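PDB 1O65: protein YiiM, which is of unproven function but probably binds molybdenum and acts as an oxidoreductase on nitrogenous compounds. Local coordinates for residues L44-E48 with L49-G53; E89-A93 with P94-E98; S179-V183 with Q184-A188. One frame throughout, in Å; residues are numbered along the deposited sequence.

Contact 1: L44-E48 with L49-G53; sequences LMLTE and LGLEG
L44, L46 and L51 make the tight side of this local contact. A methyl of L51, CD2, does most of the touching. It lies 3.7 Å from CG of L44, and the two side chains cross at about a right angle. The same CD2 is 4.0 Å from CB of L46, its partner in a non-hydrogen-bonded pair. L44 has CG between its backbone N and carbonyl carbon (chi1 66°), which sets its branches beside that methyl. CD1 of L46 comes to 3.6 Å from the carbonyl O of G50. V166 of strand 164-167 packs against all three leucines, and L69 of strand 69-73 against L46 and L51.

The other side is looser and more open to solvent. CG of E52 lies 3.9 Å from CB of M45, but the end of the methionine leads away. E48 and L49 are exposed at the turn.

Backbone bonds hold the two strands together. N of E52 reaches O of M45 at 3.0 Å, nearly straight at 170°. T47 and G50 form the hydrogen-bonded pair, with a bond each way. N of G50 approaches O of T47 from above the carbonyl plane. CG2 of T47 is also close to O of G50, at 3.1 Å. G50 has phi 148°, a backbone shape suited to glycine. The whole is a beta hairpin: strands 43-47 and 50-51 joined by a type I turn from T47 to G50. Strand 50-51 is an outer strand of a three-stranded antiparallel sheet, and 43-47 is its middle one.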
loop_
_atom_site.group_PDB
_atom_site.type_symbol
_atom_site.label_atom_id
_atom_site.label_comp_id
_atom_site.label_asym_id
_atom_site.label_seq_id
_atom_site.Cartn_x
_atom_site.Cartn_y
_atom_site.Cartn_z
ATOM N N LEU A 44 -7.321 13.419 -14.194
ATOM C CA LEU A 44 -6.083 13.019 -14.815
ATOM C C LEU A 44 -6.139 11.536 -15.211
ATOM O O LEU A 44 -6.896 10.706 -14.712
ATOM C CB LEU A 44 -4.851 13.316 -13.984
ATOM C CG LEU A 44 -4.621 12.611 -12.661
ATOM C CD1 LEU A 44 -3.440 13.216 -11.916
ATOM C CD2 LEU A 44 -5.858 12.626 -11.761
ATOM N N MET A 45 -5.307 11.211 -16.180
ATOM C CA MET A 45 -5.173 9.901 -16.753
ATOM C C MET A 45 -4.361 8.968 -15.859
ATOM O O MET A 45 -3.303 9.327 -15.320
ATOM C CB MET A 45 -4.503 10.059 -18.127
ATOM C CG MET A 45 -4.472 8.787 -18.943
ATOM S SD MET A 45 -6.109 8.074 -19.261
ATOM C CE MET A 45 -5.589 6.380 -19.578
ATOM N N LEU A 46 -4.951 7.810 -15.551
ATOM C CA LEU A 46 -4.212 6.812 -14.767
ATOM C C LEU A 46 -3.719 5.754 -15.764
ATOM O O LEU A 46 -4.548 5.084 -16.399
ATOM C CB LEU A 46 -5.048 6.193 -13.658
ATOM C CG LEU A 46 -4.525 4.903 -13.027
ATOM C CD1 LEU A 46 -3.101 5.029 -12.490
ATOM C CD2 LEU A 46 -5.440 4.409 -11.912
ATOM N N THR A 47 -2.407 5.677 -15.945
ATOM C CA THR A 47 -1.846 4.705 -16.892
ATOM C C THR A 47 -1.337 3.475 -16.170
ATOM O O THR A 47 -1.280 3.448 -14.942
ATOM C CB THR A 47 -0.724 5.320 -17.754
ATOM O OG1 THR A 47 -0.407 4.376 -18.808
ATOM C CG2 THR A 47 0.545 5.579 -16.987
ATOM N N GLU A 48 -0.870 2.468 -16.881
ATOM C CA GLU A 48 -0.336 1.248 -16.310
ATOM C C GLU A 48 0.639 1.484 -15.161
ATOM O O GLU A 48 0.613 0.810 -14.149
ATOM C CB GLU A 48 0.450 0.480 -17.397
ATOM C CG GLU A 48 1.189 -0.735 -16.842
ATOM C CD GLU A 48 1.843 -1.578 -17.914
ATOM O OE1 GLU A 48 2.882 -1.149 -18.463
ATOM O OE2 GLU A 48 1.350 -2.684 -18.216
ATOM N N LEU A 49 1.578 2.398 -15.374
ATOM C CA LEU A 49 2.637 2.700 -14.450
ATOM C C LEU A 49 2.308 3.716 -13.378
ATOM O O LEU A 49 3.103 3.920 -12.471
ATOM C CB LEU A 49 3.850 3.190 -15.285
ATOM C CG LEU A 49 4.459 2.123 -16.208
ATOM C CD1 LEU A 49 5.685 2.705 -16.917
ATOM C CD2 LEU A 49 4.832 0.882 -15.411
ATOM N N GLY A 50 1.183 4.424 -13.470
ATOM C CA GLY A 50 0.909 5.405 -12.421
ATOM C C GLY A 50 0.150 6.589 -12.977
ATOM O O GLY A 50 -0.282 6.554 -14.135
ATOM N N LEU A 51 -0.084 7.566 -12.133
ATOM C CA LEU A 51 -0.814 8.773 -12.489
ATOM C C LEU A 51 0.009 9.748 -13.315
ATOM O O LEU A 51 1.148 10.086 -12.959
ATOM C CB LEU A 51 -1.324 9.480 -11.215
ATOM C CG LEU A 51 -2.602 8.838 -10.623
ATOM C CD1 LEU A 51 -2.806 9.256 -9.180
ATOM C CD2 LEU A 51 -3.823 9.225 -11.441
ATOM N N GLU A 52 -0.521 10.147 -14.463
ATOM C CA GLU A 52 0.167 11.138 -15.289
ATOM C C GLU A 52 0.711 12.285 -14.426
ATOM O O GLU A 52 -0.025 12.902 -13.659
ATOM C CB GLU A 52 -0.812 11.705 -16.320
ATOM C CG GLU A 52 -0.778 10.965 -17.646
ATOM C CD GLU A 52 0.609 10.977 -18.248
ATOM O OE1 GLU A 52 1.308 12.011 -18.143
ATOM O OE2 GLU A 52 1.012 9.962 -18.843
ATOM N N GLY A 53 2.009 12.535 -14.531
ATOM C CA GLY A 53 2.643 13.580 -13.752
ATOM C C GLY A 53 3.300 13.084 -12.476
ATOM O O GLY A 53 4.084 13.831 -11.881
#

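Contact 2: E89-A93 with P94-E98; sequences ELFVA and PAFGE
V92 and A95 meet by a backbone bond where the chain turns twice in quick succession. An inverse gamma turn is centred on F91, and a type I beta turn runs from P94 to G97, with a cis peptide bond between A93 and P94. N of A95 donates to O of V92 at 2.8 Å, tilted 15° from the carbonyl plane. CB of A95 is tucked against two carbonyls, 3.2 Å from O of L90 and just as near O of V92. The rings of F91 and F96 come together more loosely. CE2 of F96 stands at the edge of the F91 ring, near its plane, 4.3 Å from CD1. The E98 side chain folds back toward A93, and its OE2 lies 3.5 Å from CB of A93.

Further out, aromatic residues place the two rings. W80 and F139 meet both, and Y72 stacks on F96. NH2 of R129 is hydrogen-bonded to O of F96. A93 and P94 rest on Y20 of strand 14-21.

The fold of E98 comes from two bends, one at chi1 (67°) and one at chi2. OH of Y77 holds its end by a hydrogen bond to OE2.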
loop_
_atom_site.group_PDB
_atom_site.type_symbol
_atom_site.label_atom_id
_atom_site.label_comp_id
_atom_site.label_asym_id
_atom_site.label_seq_id
_atom_site.Cartn_x
_atom_site.Cartn_y
_atom_site.Cartn_z
ATOM N N GLU A 89 2.981 18.342 13.002
ATOM C CA GLU A 89 2.688 19.022 11.766
ATOM C C GLU A 89 3.151 18.204 10.558
ATOM O O GLU A 89 2.680 18.462 9.455
ATOM C CB GLU A 89 3.350 20.388 11.571
ATOM C CG GLU A 89 3.972 21.089 12.715
ATOM C CD GLU A 89 5.245 20.437 13.227
ATOM O OE1 GLU A 89 6.280 20.613 12.550
ATOM O OE2 GLU A 89 5.163 19.796 14.290
ATOM N N LEU A 90 4.157 17.360 10.761
ATOM C CA LEU A 90 4.673 16.545 9.680
ATOM C C LEU A 90 3.712 15.421 9.310
ATOM O O LEU A 90 3.748 14.950 8.182
ATOM C CB LEU A 90 6.006 15.881 10.069
ATOM C CG LEU A 90 7.147 16.815 10.459
ATOM C CD1 LEU A 90 8.322 15.985 10.965
ATOM C CD2 LEU A 90 7.527 17.733 9.305
ATOM N N PHE A 91 2.866 15.011 10.245
ATOM C CA PHE A 91 1.991 13.879 9.984
ATOM C C PHE A 91 0.693 14.271 9.333
ATOM O O PHE A 91 -0.386 14.183 9.930
ATOM C CB PHE A 91 1.836 13.039 11.265
ATOM C CG PHE A 91 3.179 12.476 11.693
ATOM C CD1 PHE A 91 3.688 11.327 11.124
ATOM C CD2 PHE A 91 3.951 13.151 12.636
ATOM C CE1 PHE A 91 4.923 10.823 11.503
ATOM C CE2 PHE A 91 5.182 12.643 13.020
ATOM C CZ PHE A 91 5.681 11.485 12.452
ATOM N N VAL A 92 0.771 14.691 8.063
ATOM C CA VAL A 92 -0.363 15.066 7.251
ATOM C C VAL A 92 -0.140 14.521 5.831
ATOM O O VAL A 92 1.016 14.390 5.413
ATOM C CB VAL A 92 -0.626 16.572 7.175
ATOM C CG1 VAL A 92 -0.972 17.181 8.525
ATOM C CG2 VAL A 92 0.573 17.346 6.631
ATOM N N ALA A 93 -1.188 14.072 5.166
ATOM C CA ALA A 93 -1.046 13.560 3.798
ATOM C C ALA A 93 -0.403 14.649 2.942
ATOM O O ALA A 93 -0.687 15.829 3.158
ATOM C CB ALA A 93 -2.444 13.199 3.302
ATOM N N PRO A 94 0.492 14.322 2.026
ATOM C CA PRO A 94 0.908 12.951 1.783
ATOM C C PRO A 94 2.321 12.683 2.259
ATOM O O PRO A 94 3.165 12.140 1.522
ATOM C CB PRO A 94 0.837 12.887 0.254
ATOM C CG PRO A 94 1.387 14.235 -0.142
ATOM C CD PRO A 94 0.859 15.196 0.877
ATOM N N ALA A 95 2.575 12.910 3.550
ATOM C CA ALA A 95 3.902 12.738 4.111
ATOM C C ALA A 95 4.503 11.369 3.834
ATOM O O ALA A 95 5.719 11.236 3.710
ATOM C CB ALA A 95 3.909 12.993 5.610
ATOM N N PHE A 96 3.689 10.320 3.744
ATOM C CA PHE A 96 4.241 8.987 3.492
ATOM C C PHE A 96 4.429 8.687 2.022
ATOM O O PHE A 96 4.744 7.536 1.699
ATOM C CB PHE A 96 3.368 7.915 4.180
ATOM C CG PHE A 96 3.664 7.814 5.658
ATOM C CD1 PHE A 96 4.693 7.016 6.124
ATOM C CD2 PHE A 96 2.942 8.556 6.576
ATOM C CE1 PHE A 96 4.979 6.943 7.474
ATOM C CE2 PHE A 96 3.218 8.492 7.932
ATOM C CZ PHE A 96 4.236 7.685 8.384
ATOM N N GLY A 97 4.271 9.648 1.131
ATOM C CA GLY A 97 4.461 9.436 -0.294
ATOM C C GLY A 97 3.230 8.892 -1.017
ATOM O O GLY A 97 3.277 8.638 -2.229
ATOM N N GLU A 98 2.076 8.814 -0.374
ATOM C CA GLU A 98 0.891 8.274 -1.002
ATOM C C GLU A 98 0.322 9.083 -2.150
ATOM O O GLU A 98 0.402 10.304 -2.258
ATOM C CB GLU A 98 -0.214 8.078 0.056
ATOM C CG GLU A 98 -0.751 9.365 0.644
ATOM C CD GLU A 98 -0.044 9.719 1.939
ATOM O OE1 GLU A 98 1.186 9.532 2.005
ATOM O OE2 GLU A 98 -0.700 10.170 2.899
#

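Contact 3: S179-V183 with Q184-A188; sequences SDVTV and QEAAA
T182 and E185 exchange hydrogen bonds across the first turn of helix 183-191. N of E185 donates to OG1 of T182 at 3.0 Å, close to straight at 167°. In return N of T182 donates to OE2 of E185, also at 3.0 Å and almost linear at 177°. This N-H meets OE2 from above the carboxylate plane. A chi1 of 62° in T182 turns OG1 toward N of E185. OG1 also lies 3.2 Å from OE2, but where its proton goes is not settled. One water bridges OG1 to OE1 of Q184.

This reciprocal pair is a capping box, with T182 as N-cap. One residue pair thus satisfies two backbone N-H groups at the helix start. Just before it, OG of S179 accepts from N of V181, an ST turn.

Backbone bonds then take over. N of A186 reaches O of T182 at 2.9 Å, in the carbonyl plane, and N of A187 reaches O of V183 at 2.8 Å.

Charge enters through the other carboxylate oxygen. OE1 of E185 forms a salt bridge with R202, which probably steadies the carboxylate in its capping position.

Apolar contact is thinner. CG2 of V181 lies 3.9 Å from CB of E185 and 4.2 Å from CB of A186. V183 points outward from the turn and packs on V125 and P128.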
loop_
_atom_site.group_PDB
_atom_site.type_symbol
_atom_site.label_atom_id
_atom_site.label_comp_id
_atom_site.label_asym_id
_atom_site.label_seq_id
_atom_site.Cartn_x
_atom_site.Cartn_y
_atom_site.Cartn_z
ATOM N N SER A 179 -9.984 -12.747 -2.490
ATOM C CA SER A 179 -9.083 -13.482 -1.624
ATOM C C SER A 179 -9.593 -13.334 -0.183
ATOM O O SER A 179 -10.418 -12.476 0.089
ATOM C CB SER A 179 -7.662 -12.943 -1.715
ATOM O OG SER A 179 -7.339 -12.057 -0.657
ATOM N N ASP A 180 -9.072 -14.124 0.741
ATOM C CA ASP A 180 -9.440 -13.978 2.142
ATOM C C ASP A 180 -8.199 -13.612 2.945
ATOM O O ASP A 180 -8.052 -13.988 4.098
ATOM C CB ASP A 180 -10.143 -15.188 2.743
ATOM C CG ASP A 180 -9.189 -16.355 2.844
ATOM O OD1 ASP A 180 -8.171 -16.292 2.112
ATOM O OD2 ASP A 180 -9.467 -17.268 3.664
ATOM N N VAL A 181 -7.233 -12.955 2.277
ATOM C CA VAL A 181 -6.076 -12.494 3.047
ATOM C C VAL A 181 -6.062 -10.976 3.013
ATOM O O VAL A 181 -5.962 -10.369 1.956
ATOM C CB VAL A 181 -4.741 -13.139 2.750
ATOM C CG1 VAL A 181 -4.590 -13.661 1.348
ATOM C CG2 VAL A 181 -3.557 -12.209 3.100
ATOM N N THR A 182 -6.207 -10.364 4.171
ATOM C CA THR A 182 -6.182 -8.920 4.315
ATOM C C THR A 182 -4.723 -8.440 4.193
ATOM O O THR A 182 -3.789 -9.213 4.416
ATOM C CB THR A 182 -6.660 -8.484 5.711
ATOM O OG1 THR A 182 -5.770 -9.021 6.703
ATOM C CG2 THR A 182 -8.071 -8.996 6.023
ATOM N N VAL A 183 -4.579 -7.154 3.974
ATOM C CA VAL A 183 -3.304 -6.463 3.944
ATOM C C VAL A 183 -2.588 -6.657 5.274
ATOM O O VAL A 183 -1.391 -6.956 5.357
ATOM C CB VAL A 183 -3.516 -4.962 3.624
ATOM C CG1 VAL A 183 -2.234 -4.173 3.736
ATOM C CG2 VAL A 183 -4.047 -4.834 2.176
ATOM N N GLN A 184 -3.338 -6.611 6.375
ATOM C CA GLN A 184 -2.797 -6.794 7.713
ATOM C C GLN A 184 -2.164 -8.175 7.819
ATOM O O GLN A 184 -1.029 -8.285 8.271
ATOM C CB GLN A 184 -3.870 -6.602 8.785
ATOM C CG GLN A 184 -3.389 -6.913 10.205
ATOM C CD GLN A 184 -4.529 -6.681 11.203
ATOM O OE1 GLN A 184 -5.574 -7.327 11.157
ATOM N NE2 GLN A 184 -4.334 -5.739 12.113
ATOM N N GLU A 185 -2.895 -9.195 7.388
ATOM C CA GLU A 185 -2.369 -10.553 7.385
ATOM C C GLU A 185 -1.116 -10.663 6.511
ATOM O O GLU A 185 -0.122 -11.230 6.939
ATOM C CB GLU A 185 -3.405 -11.550 6.902
ATOM C CG GLU A 185 -4.637 -11.718 7.781
ATOM C CD GLU A 185 -5.675 -12.600 7.079
ATOM O OE1 GLU A 185 -5.369 -13.821 6.992
ATOM O OE2 GLU A 185 -6.705 -12.066 6.617
ATOM N N ALA A 186 -1.133 -10.138 5.287
ATOM C CA ALA A 186 0.030 -10.229 4.429
ATOM C C ALA A 186 1.224 -9.548 5.117
ATOM O O ALA A 186 2.311 -10.110 5.141
ATOM C CB ALA A 186 -0.210 -9.634 3.064
ATOM N N ALA A 187 0.975 -8.343 5.665
ATOM C CA ALA A 187 2.015 -7.642 6.364
ATOM C C ALA A 187 2.535 -8.510 7.513
ATOM O O ALA A 187 3.762 -8.675 7.550
ATOM C CB ALA A 187 1.602 -6.263 6.874
ATOM N N ALA A 188 1.695 -9.148 8.290
ATOM C CA ALA A 188 2.096 -9.970 9.414
ATOM C C ALA A 188 2.862 -11.220 8.994
ATOM O O ALA A 188 3.806 -11.698 9.637
ATOM C CB ALA A 188 0.853 -10.399 10.239
HETATM O O HOH W 1 -6.748 -8.792 9.282
#

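In the fold
All three contacts are local reversals or caps, and they follow one another along the chain. Contacts 1 and 2 both fall in the MOSC region, with nearest atoms about 8 Å apart. Contact 3 belongs to the three-helix region and lies on the opposite side of the chain's centre from both. It is the most buried. The other two mix buried and open residues. Contacts 1 and 2 both pack on strand 14-21, through L51 in one and A93 and P94 in the other. Contacts 1 and 3 both send side chains to strand 121-128. The chemistry of the three differs: leucines and paired strands in contact 1, aromatic rings in contact 2, polar capping in contact 3.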